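Local coordinates for protein N-acetylmuramoyl-l-alanine amidase (Bartonella henselae, PDB 3NE8) that probably cleaves the bond between N-acetylmuramoyl and L-alanine in peptidoglycan as a zinc-dependent amidase, a type of cell-wall-remodelling enzyme required for bacterial cell division, at residues I59-R62 against L63-V67; D84-V88 against H89-G93; L179-D183 against V184-L188. All blocks are in the same frame, centred on the assembly; numbering follows the deposited sequence. Where two conformers were deposited one is given.

Contact 1: residues I59-R62 against L63-V67; sequences IFLR and LSERV
The guanidinium of R66 reaches back from the first turn of helix 63-72 and grips the carbonyl of L61 side-on, with two nitrogens on one oxygen. R66 NE lies 3.0 Å from L61 O and R66 NH2 lies 3.1 Å from it. The oxygen sits at the edge of the guanidinium, in its plane. The two donors meet it differently: NH2 comes in the carbonyl plane on a lone pair, whereas NE stands 51° above that plane. R66 CG is anti to the carbonyl carbon (chi1 -60°) and the chain runs extended to NE, which carries the charged end back past the start of the helix. L61 CB covers one face of the guanidinium, 3.7 Å from R66 NE. R62 occupies the N-cap position; R62 O accepts from R66 N at 3.2 Å, the first i-to-i+4 bond of the helix, and weakly from E65 N. On this side the packing is close and polar atoms are matched. The looser part lies where L61 CD2 only grazes E65 CG at 4.2 Å. Separately, R62 turns its guanidinium from the helix to a salt bridge with D122 and a bond to P125 O, while S64 OG bonds E127. R66 NH1 pairs with D10 and also bonds P11 O, and NH2 reaches the backbone O of the zinc ligand H13. R66 thus ties the helix start to the D10-H13 segment, consistent with a second-shell role in placing H13, its positive charge probably compensated by D10.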
ATOM      1  N   ILE A  59      33.173   8.446  -4.837  1.00 12.71           N
ATOM      2  CA  ILE A  59      33.359   9.543  -3.900  1.00 11.55           C
ATOM      3  C   ILE A  59      32.666   9.206  -2.589  1.00 10.57           C
ATOM      4  O   ILE A  59      31.715   8.417  -2.552  1.00 10.70           O
ATOM      5  CB  ILE A  59      32.776  10.874  -4.431  1.00 13.35           C
ATOM      6  CG1 ILE A  59      31.306  10.706  -4.823  1.00 14.31           C
ATOM      7  CG2 ILE A  59      33.600  11.400  -5.597  1.00 17.23           C
ATOM      8  CD1 ILE A  59      30.573  12.014  -5.074  1.00 20.41           C
ATOM      9  N   PHE A  60      33.142   9.827  -1.516  1.00 11.40           N
ATOM     10  CA  PHE A  60      32.562   9.689  -0.187  1.00 10.57           C
ATOM     11  C   PHE A  60      31.458  10.732   0.002  1.00 10.27           C
ATOM     12  O   PHE A  60      31.644  11.900  -0.336  1.00 13.90           O
ATOM     13  CB  PHE A  60      33.664   9.887   0.866  1.00 12.45           C
ATOM     14  CG  PHE A  60      33.179   9.831   2.299  1.00 12.70           C
ATOM     15  CD1 PHE A  60      33.145   8.621   2.985  1.00 18.02           C
ATOM     16  CD2 PHE A  60      32.760  10.979   2.961  1.00 13.38           C
ATOM     17  CE1 PHE A  60      32.707   8.558   4.303  1.00 18.31           C
ATOM     18  CE2 PHE A  60      32.312  10.915   4.278  1.00 13.04           C
ATOM     19  CZ  PHE A  60      32.293   9.712   4.947  1.00 13.97           C
ATOM     20  N   LEU A  61      30.317  10.309   0.544  1.00 10.22           N
ATOM     21  CA  LEU A  61      29.228  11.220   0.895  1.00  9.96           C
ATOM     22  C   LEU A  61      28.717  10.902   2.281  1.00 10.06           C
ATOM     23  O   LEU A  61      28.439   9.747   2.603  1.00 10.96           O
ATOM     24  CB  LEU A  61      28.056  11.075  -0.077  1.00 11.51           C
ATOM     25  CG  LEU A  61      28.239  11.518  -1.525  1.00 11.70           C
ATOM     26  CD1 LEU A  61      26.993  11.141  -2.337  1.00 12.32           C
ATOM     27  CD2 LEU A  61      28.504  13.004  -1.601  1.00 12.74           C
ATOM     28  N   ARG A  62      28.581  11.932   3.105  1.00 10.18           N
ATOM     29  CA  ARG A  62      27.898  11.771   4.379  1.00 10.47           C
ATOM     30  C   ARG A  62      26.443  11.367   4.152  1.00 10.65           C
ATOM     31  O   ARG A  62      25.832  11.709   3.134  1.00 11.14           O
ATOM     32  CB  ARG A  62      27.978  13.061   5.186  1.00 12.05           C
ATOM     33  CG  ARG A  62      29.395  13.353   5.673  1.00 15.18           C
ATOM     34  CD  ARG A  62      29.409  13.818   7.087  1.00 20.21           C
ATOM     35  NE  ARG A  62      30.680  13.571   7.763  1.00 13.98           N
ATOM     36  CZ  ARG A  62      30.813  13.702   9.073  1.00 13.78           C
ATOM     37  NH1 ARG A  62      29.758  14.057   9.796  1.00 17.61           N
ATOM     38  NH2 ARG A  62      31.974  13.474   9.665  1.00 13.96           N
ATOM     39  N   LEU A  63      25.881  10.650   5.114  1.00 10.78           N
ATOM     40  CA  LEU A  63      24.506  10.176   4.986  1.00  9.80           C
ATOM     41  C   LEU A  63      23.520  11.336   4.798  1.00 10.77           C
ATOM     42  O   LEU A  63      22.596  11.246   3.973  1.00 10.69           O
ATOM     43  CB  LEU A  63      24.131   9.299   6.180  1.00  9.91           C
ATOM     44  CG  LEU A  63      25.021   8.059   6.360  1.00  9.69           C
ATOM     45  CD1 LEU A  63      24.482   7.189   7.488  1.00 13.46           C
ATOM     46  CD2 LEU A  63      25.147   7.254   5.072  1.00 10.77           C
ATOM     47  N   SER A  64      23.722  12.427   5.524  1.00 11.47           N
ATOM     48  CA  SER A  64      22.834  13.572   5.388  1.00 11.67           C
ATOM     49  C   SER A  64      22.876  14.176   3.989  1.00 11.89           C
ATOM     50  O   SER A  64      21.880  14.747   3.518  1.00 12.28           O
ATOM     51  CB  SER A  64      23.175  14.639   6.425  1.00 14.18           C
ATOM     52  OG  SER A  64      24.488  15.136   6.210  1.00 16.93           O
ATOM     53  N   GLU A  65      24.025  14.093   3.325  1.00 11.45           N
ATOM     54  CA  GLU A  65      24.135  14.620   1.974  0.56 11.24           C
ATOM     55  C   GLU A  65      23.354  13.746   0.990  1.00 10.94           C
ATOM     56  O   GLU A  65      22.785  14.251   0.026  1.00 10.48           O
ATOM     57  CB  GLU A  65      25.599  14.727   1.554  0.56 13.79           C
ATOM     58  CG  GLU A  65      25.820  15.582   0.327  0.56 14.25           C
ATOM     59  CD  GLU A  65      25.634  17.065   0.604  0.56 20.48           C
ATOM     60  OE1 GLU A  65      25.593  17.454   1.791  0.56 21.28           O
ATOM     61  OE2 GLU A  65      25.532  17.844  -0.365  0.56 25.78           O
ATOM     62  N   ARG A  66      23.327  12.439   1.231  1.00 10.14           N
ATOM     63  CA  ARG A  66      22.548  11.536   0.389  1.00  9.08           C
ATOM     64  C   ARG A  66      21.054  11.859   0.513  1.00  9.65           C
ATOM     65  O   ARG A  66      20.339  11.941  -0.491  1.00  9.82           O
ATOM     66  CB  ARG A  66      22.860  10.089   0.779  1.00 10.00           C
ATOM     67  CG  ARG A  66      24.341   9.737   0.596  1.00  9.05           C
ATOM     68  CD  ARG A  66      24.702   8.460   1.320  1.00  9.48           C
ATOM     69  NE  ARG A  66      26.146   8.238   1.382  1.00 10.09           N
ATOM     70  CZ  ARG A  66      26.813   7.385   0.609  1.00  8.96           C
ATOM     71  NH1 ARG A  66      26.180   6.671  -0.321  1.00  9.77           N
ATOM     72  NH2 ARG A  66      28.129   7.261   0.749  1.00 10.57           N
ATOM     73  N   VAL A  67      20.599  12.075   1.742  1.00  9.29           N
ATOM     74  CA  VAL A  67      19.198  12.447   1.984  1.00  8.88           C
ATOM     75  C   VAL A  67      18.876  13.783   1.317  1.00 10.74           C
ATOM     76  O   VAL A  67      17.837  13.931   0.660  1.00 10.78           O
ATOM     77  CB  VAL A  67      18.905  12.499   3.489  1.00  9.76           C
ATOM     78  CG1 VAL A  67      17.499  13.036   3.756  1.00 13.15           C
ATOM     79  CG2 VAL A  67      19.059  11.120   4.109  1.00 11.78           C
TER

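Contact 2: residues D84-V88 against H89-G93; sequences DTIDV and HSLRG. With ZN (zinc ion), chain B.
A chi1 of 45°, with an extended chi2, carries I86 CD1 to L91, while L91 chi1 of -84° swings its CG and CD1 toward V88; the I86 and L91 side chains cross at about a right angle. I86 CD1 presses on L91 CB at 3.4 Å, tighter than usual van der Waals contact. V88 CB meets L91 CD1, also at 3.4 Å, so L91 touches both I86 and V88. I107 of helix 106-116 packs against all three. The backbone here forms a type I beta turn from V88 to L91, closed by a weak bond from L91 N to V88 O at 3.4 Å. A water reinforces it, donating to V88 O and to L91 O, each at 2.8 Å. At the start of the loop D84 binds the zinc ion through OD1 at 2.1 Å and, more distantly, through OD2 at 2.6 Å; H13, E28, H82 and E115 complete the metal site. The chemistry is thus divided along the loop: asymmetric bidentate carboxylate coordination of zinc at its beginning, and farther on a bend where apolar packing and a bridging water supplement a weak turn hydrogen bond.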
ATOM      1  N   ASP A  84      26.356  -5.441   3.107  1.00 11.01           N
ATOM      2  CA  ASP A  84      27.140  -5.299   4.320  1.00 11.92           C
ATOM      3  C   ASP A  84      27.628  -6.600   4.921  1.00 12.66           C
ATOM      4  O   ASP A  84      27.245  -7.692   4.505  1.00 12.49           O
ATOM      5  CB  ASP A  84      26.308  -4.555   5.363  1.00 13.30           C
ATOM      6  CG  ASP A  84      26.163  -3.094   5.026  1.00 15.31           C
ATOM      7  OD1 ASP A  84      27.199  -2.397   5.039  1.00 16.37           O
ATOM      8  OD2 ASP A  84      25.042  -2.644   4.716  1.00 14.80           O
ATOM      9  N   THR A  85      28.506  -6.464   5.901  1.00 14.13           N
ATOM     10  CA  THR A  85      28.858  -7.575   6.766  0.53 16.79           C
ATOM     11  C   THR A  85      27.948  -7.512   7.985  1.00 21.78           C
ATOM     12  O   THR A  85      27.753  -6.437   8.555  1.00 24.63           O
ATOM     13  CB  THR A  85      30.323  -7.486   7.222  0.53 21.68           C
ATOM     14  OG1 THR A  85      31.180  -7.908   6.157  0.53 22.86           O
ATOM     15  CG2 THR A  85      30.562  -8.375   8.434  0.53 23.09           C
ATOM     16  N   ILE A  86      27.371  -8.646   8.368  1.00 21.30           N
ATOM     17  CA  ILE A  86      26.555  -8.697   9.583  1.00 22.24           C
ATOM     18  C   ILE A  86      27.221  -9.637  10.572  1.00 30.72           C
ATOM     19  O   ILE A  86      28.128 -10.389  10.208  1.00 26.60           O
ATOM     20  CB  ILE A  86      25.073  -9.084   9.329  1.00 23.67           C
ATOM     21  CG1 ILE A  86      24.958 -10.266   8.370  1.00 25.96           C
ATOM     22  CG2 ILE A  86      24.289  -7.890   8.792  1.00 26.09           C
ATOM     23  CD1 ILE A  86      23.523 -10.710   8.138  1.00 25.89           C
ATOM     24  N   ASP A  87      26.778  -9.580  11.823  1.00 33.32           N
ATOM     25  CA  ASP A  87      27.481 -10.248  12.912  1.00 36.75           C
ATOM     26  C   ASP A  87      27.498 -11.768  12.758  1.00 36.54           C
ATOM     27  O   ASP A  87      28.473 -12.430  13.117  1.00 40.07           O
ATOM     28  CB  ASP A  87      26.881  -9.832  14.258  1.00 38.22           C
ATOM     29  CG  ASP A  87      26.951  -8.328  14.483  1.00 39.36           C
ATOM     30  OD1 ASP A  87      27.706  -7.646  13.751  1.00 37.04           O
ATOM     31  OD2 ASP A  87      26.253  -7.829  15.392  1.00 38.33           O
ATOM     32  N   VAL A  88      26.417 -12.315  12.214  1.00 32.20           N
ATOM     33  CA  VAL A  88      26.303 -13.753  12.005  1.00 30.02           C
ATOM     34  C   VAL A  88      26.576 -14.059  10.538  1.00 26.97           C
ATOM     35  O   VAL A  88      25.839 -13.616   9.658  1.00 24.70           O
ATOM     36  CB  VAL A  88      24.902 -14.258  12.403  1.00 31.93           C
ATOM     37  CG1 VAL A  88      24.781 -15.751  12.153  1.00 31.79           C
ATOM     38  CG2 VAL A  88      24.617 -13.926  13.861  1.00 36.31           C
ATOM     39  N   HIS A  89      27.629 -14.828  10.278  1.00 22.69           N
ATOM     40  CA  HIS A  89      28.090 -15.096   8.915  0.58 21.52           C
ATOM     41  C   HIS A  89      27.192 -16.071   8.151  1.00 23.42           C
ATOM     42  O   HIS A  89      27.273 -16.176   6.927  1.00 24.55           O
ATOM     43  CB  HIS A  89      29.525 -15.633   8.934  0.58 23.85           C
ATOM     44  CG  HIS A  89      29.632 -17.055   9.394  0.58 27.54           C
ATOM     45  ND1 HIS A  89      29.963 -17.397  10.688  0.58 32.42           N
ATOM     46  CD2 HIS A  89      29.444 -18.222   8.734  0.58 27.00           C
ATOM     47  CE1 HIS A  89      29.975 -18.712  10.804  0.58 30.26           C
ATOM     48  NE2 HIS A  89      29.663 -19.237   9.634  0.58 28.37           N
ATOM     49  N   SER A  90      26.344 -16.798   8.875  1.00 22.93           N
ATOM     50  CA  SER A  90      25.466 -17.785   8.250  1.00 26.17           C
ATOM     51  C   SER A  90      24.218 -17.133   7.655  1.00 25.09           C
ATOM     52  O   SER A  90      23.488 -17.753   6.877  1.00 28.41           O
ATOM     53  CB  SER A  90      25.058 -18.856   9.266  1.00 30.40           C
ATOM     54  OG  SER A  90      24.402 -18.269  10.376  1.00 35.72           O
ATOM     55  N   LEU A  91      23.975 -15.886   8.044  1.00 21.04           N
ATOM     56  CA  LEU A  91      22.839 -15.116   7.551  1.00 21.38           C
ATOM     57  C   LEU A  91      23.080 -14.652   6.120  1.00 17.79           C
ATOM     58  O   LEU A  91      24.144 -14.120   5.784  1.00 18.54           O
ATOM     59  CB  LEU A  91      22.581 -13.911   8.457  1.00 29.89           C
ATOM     60  CG  LEU A  91      21.739 -14.134   9.717  1.00 41.95           C
ATOM     61  CD1 LEU A  91      22.113 -13.154  10.811  1.00 43.20           C
ATOM     62  CD2 LEU A  91      20.272 -14.002   9.383  1.00 44.97           C
ATOM     63  N   ARG A  92      22.089 -14.856   5.264  1.00 16.53           N
ATOM     64  CA  ARG A  92      22.235 -14.476   3.870  1.00 15.60           C
ATOM     65  C   ARG A  92      20.877 -14.215   3.253  1.00 14.18           C
ATOM     66  O   ARG A  92      19.837 -14.623   3.793  1.00 16.35           O
ATOM     67  CB  ARG A  92      22.959 -15.570   3.087  1.00 20.44           C
ATOM     68  CG  ARG A  92      22.242 -16.903   3.092  1.00 21.10           C
ATOM     69  CD  ARG A  92      22.938 -17.907   2.191  1.00 26.92           C
ATOM     70  NE  ARG A  92      22.901 -17.487   0.794  1.00 28.20           N
ATOM     71  CZ  ARG A  92      22.902 -18.322  -0.239  1.00 34.31           C
ATOM     72  NH1 ARG A  92      22.940 -19.634  -0.038  1.00 33.08           N
ATOM     73  NH2 ARG A  92      22.862 -17.844  -1.475  1.00 38.72           N
ATOM     74  N   GLY A  93      20.886 -13.523   2.120  1.00 14.33           N
ATOM     75  CA  GLY A  93      19.673 -13.271   1.369  1.00 13.86           C
ATOM     76  C   GLY A  93      19.294 -11.805   1.311  1.00 13.96           C
ATOM     77  O   GLY A  93      19.648 -11.009   2.185  1.00 15.38           O
TER
HETATM   78 ZN    ZN B   1      26.580  -0.781   3.792  0.71  8.97          ZN
HETATM   79  O   HOH W   1      26.269 -12.842   7.000  1.00 18.79           O

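Contact 3: residues L179-D183 against V184-L188; sequences LKAPD and VPSVL
A reversal of the chain leads into strand 186-190, a central strand of the mixed sheet, and the loop before it folds back over the strand's beginning through L179 and A181. L179 makes the larger apolar contact. Its two methyls reach the strand separately: CD2 settles against the backbone at V187 C, 3.5 Å away, and also touches S186 CB at 3.8 Å, while CD1 meets L188 CB at 4.1 Å. The L179 and L188 side chains cross at about a right angle. Nearer the bend, A181 CB rests against V184 CB at 3.9 Å. The end-to-end directions of 179-183 and 184-188 differ by 165°, yet no direct hydrogen bond joins them, so this is a loop doubling back on a strand and not a paired beta hairpin. The strand instead takes its partners from the sheet: P185 and V187 bond the backbone of F78 on strand 77-82, and L188 bonds Y97 on strand 94-99. L188 also packs on H82, a zinc ligand on strand 77-82, so the strand backs the metal site. Across the reversal a water does the polar bridging, accepting from A181 N at 2.9 Å and donating to S186 OG at 2.9 Å. The same hydroxyl donates to V184 O at 2.8 Å, approaching from above the carbonyl plane, 42° out of it; S186 OG is thus held between a carbonyl and a water. V184 N is buried without a polar partner. At the exposed corner, the D183 carboxylate lies beside V184 CG2 and bonds Q71 through OD2.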
ATOM      1  N   LEU A 179      17.779   6.877   6.063  1.00  9.72           N
ATOM      2  CA  LEU A 179      16.347   6.741   5.799  1.00 10.89           C
ATOM      3  C   LEU A 179      15.514   7.842   6.466  1.00 12.14           C
ATOM      4  O   LEU A 179      14.294   7.712   6.571  1.00 12.77           O
ATOM      5  CB  LEU A 179      15.850   5.356   6.242  1.00 11.27           C
ATOM      6  CG  LEU A 179      16.541   4.142   5.610  1.00  9.38           C
ATOM      7  CD1 LEU A 179      15.894   2.838   6.082  1.00 11.76           C
ATOM      8  CD2 LEU A 179      16.530   4.243   4.080  1.00 11.41           C
ATOM      9  N   LYS A 180      16.163   8.927   6.889  1.00 11.58           N
ATOM     10  CA  LYS A 180      15.515   9.972   7.684  1.00 12.85           C
ATOM     11  C   LYS A 180      14.731  11.040   6.918  1.00 14.29           C
ATOM     12  O   LYS A 180      14.183  11.944   7.548  1.00 17.23           O
ATOM     13  CB  LYS A 180      16.555  10.676   8.564  1.00 17.16           C
ATOM     14  CG  LYS A 180      17.143   9.811   9.660  1.00 22.32           C
ATOM     15  CD  LYS A 180      16.318   9.874  10.929  1.00 28.93           C
ATOM     16  CE  LYS A 180      16.950   9.032  12.024  1.00 29.60           C
ATOM     17  NZ  LYS A 180      16.214   9.140  13.311  1.00 30.99           N
ATOM     18  N   ALA A 181      14.655  10.975   5.590  1.00 12.00           N
ATOM     19  CA  ALA A 181      13.884  12.000   4.872  1.00 12.06           C
ATOM     20  C   ALA A 181      12.435  11.993   5.379  1.00 11.73           C
ATOM     21  O   ALA A 181      11.769  10.961   5.319  1.00 12.22           O
ATOM     22  CB  ALA A 181      13.905  11.750   3.371  1.00 12.14           C
ATOM     23  N   PRO A 182      11.926  13.135   5.871  1.00 11.89           N
ATOM     24  CA  PRO A 182      10.544  13.120   6.374  1.00 12.04           C
ATOM     25  C   PRO A 182       9.517  13.091   5.245  1.00 11.90           C
ATOM     26  O   PRO A 182       8.346  12.760   5.473  1.00 13.04           O
ATOM     27  CB  PRO A 182      10.435  14.450   7.131  1.00 15.10           C
ATOM     28  CG  PRO A 182      11.451  15.337   6.478  1.00 16.78           C
ATOM     29  CD  PRO A 182      12.605  14.410   6.156  1.00 13.21           C
ATOM     30  N   ASP A 183       9.971  13.431   4.039  1.00 11.38           N
ATOM     31  CA  ASP A 183       9.100  13.717   2.902  1.00 12.09           C
ATOM     32  C   ASP A 183       9.370  12.866   1.660  1.00 12.49           C
ATOM     33  O   ASP A 183       8.776  13.094   0.608  1.00 14.69           O
ATOM     34  CB  ASP A 183       9.189  15.210   2.528  1.00 13.87           C
ATOM     35  CG  ASP A 183      10.615  15.668   2.200  1.00 13.83           C
ATOM     36  OD1 ASP A 183      10.745  16.691   1.488  1.00 20.30           O
ATOM     37  OD2 ASP A 183      11.587  15.034   2.648  1.00 14.14           O
ATOM     38  N   VAL A 184      10.269  11.893   1.777  1.00 10.01           N
ATOM     39  CA  VAL A 184      10.566  10.999   0.662  1.00 10.18           C
ATOM     40  C   VAL A 184      10.525   9.559   1.159  1.00  9.55           C
ATOM     41  O   VAL A 184      11.307   9.192   2.030  1.00  9.70           O
ATOM     42  CB  VAL A 184      11.968  11.270   0.049  1.00  9.81           C
ATOM     43  CG1 VAL A 184      12.212  10.341  -1.124  1.00 11.33           C
ATOM     44  CG2 VAL A 184      12.128  12.728  -0.351  1.00 11.50           C
ATOM     45  N   PRO A 185       9.618   8.737   0.608  1.00  9.09           N
ATOM     46  CA  PRO A 185       9.591   7.324   1.005  1.00  9.07           C
ATOM     47  C   PRO A 185      10.969   6.722   0.771  1.00  8.64           C
ATOM     48  O   PRO A 185      11.542   6.949  -0.305  1.00  8.98           O
ATOM     49  CB  PRO A 185       8.544   6.718   0.058  1.00  8.80           C
ATOM     50  CG  PRO A 185       7.631   7.875  -0.245  1.00 10.62           C
ATOM     51  CD  PRO A 185       8.550   9.068  -0.353  1.00 10.22           C
ATOM     52  N   SER A 186      11.494   5.977   1.743  1.00  8.66           N
ATOM     53  CA  SER A 186      12.885   5.535   1.726  1.00  8.80           C
ATOM     54  C   SER A 186      13.016   4.116   2.235  1.00  8.56           C
ATOM     55  O   SER A 186      12.428   3.765   3.278  1.00  9.12           O
ATOM     56  CB  SER A 186      13.742   6.450   2.622  1.00  8.96           C
ATOM     57  OG  SER A 186      13.738   7.796   2.169  1.00  9.59           O
ATOM     58  N   VAL A 187      13.806   3.307   1.529  1.00  7.97           N
ATOM     59  CA  VAL A 187      14.162   1.985   2.013  1.00  8.40           C
ATOM     60  C   VAL A 187      15.651   1.753   1.817  1.00  8.15           C
ATOM     61  O   VAL A 187      16.287   2.383   0.955  1.00  8.71           O
ATOM     62  CB  VAL A 187      13.371   0.850   1.299  1.00  8.52           C
ATOM     63  CG1 VAL A 187      11.865   1.035   1.475  1.00 10.16           C
ATOM     64  CG2 VAL A 187      13.743   0.750  -0.182  1.00 10.41           C
ATOM     65  N   LEU A 188      16.196   0.826   2.592  1.00  8.68           N
ATOM     66  CA  LEU A 188      17.565   0.370   2.433  1.00  8.55           C
ATOM     67  C   LEU A 188      17.511  -1.094   2.029  1.00  9.28           C
ATOM     68  O   LEU A 188      16.919  -1.923   2.732  1.00  9.83           O
ATOM     69  CB  LEU A 188      18.353   0.567   3.732  1.00  9.85           C
ATOM     70  CG  LEU A 188      19.846   0.227   3.697  1.00  9.18           C
ATOM     71  CD1 LEU A 188      20.602   1.084   4.701  1.00 12.43           C
ATOM     72  CD2 LEU A 188      20.110  -1.248   3.929  1.00 11.37           C
TER
HETATM   73  O   HOH W   2      15.796   9.218   3.569  1.00 11.41           O

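Along the chain the contacts come in series: contact 1 opens helix 63-72, contact 2 occupies the loop between strands 77-82 and 94-99, and contact 3 leads into strand 186-190, which lies between those two strands in the sheet. Contacts 1 and 3 have centres about 14 Å apart and touch directly, V67 CG1 packing on A181 CB at 3.8 Å. Contact 2 is farther off, its centre about 24 Å from each of the others and on the opposite side of the chain's centre from contact 3. All three have a residue near the zinc ion, but only D84 of contact 2 binds it; the side chains of L63 and L188 come within about 8 Å and 6 Å.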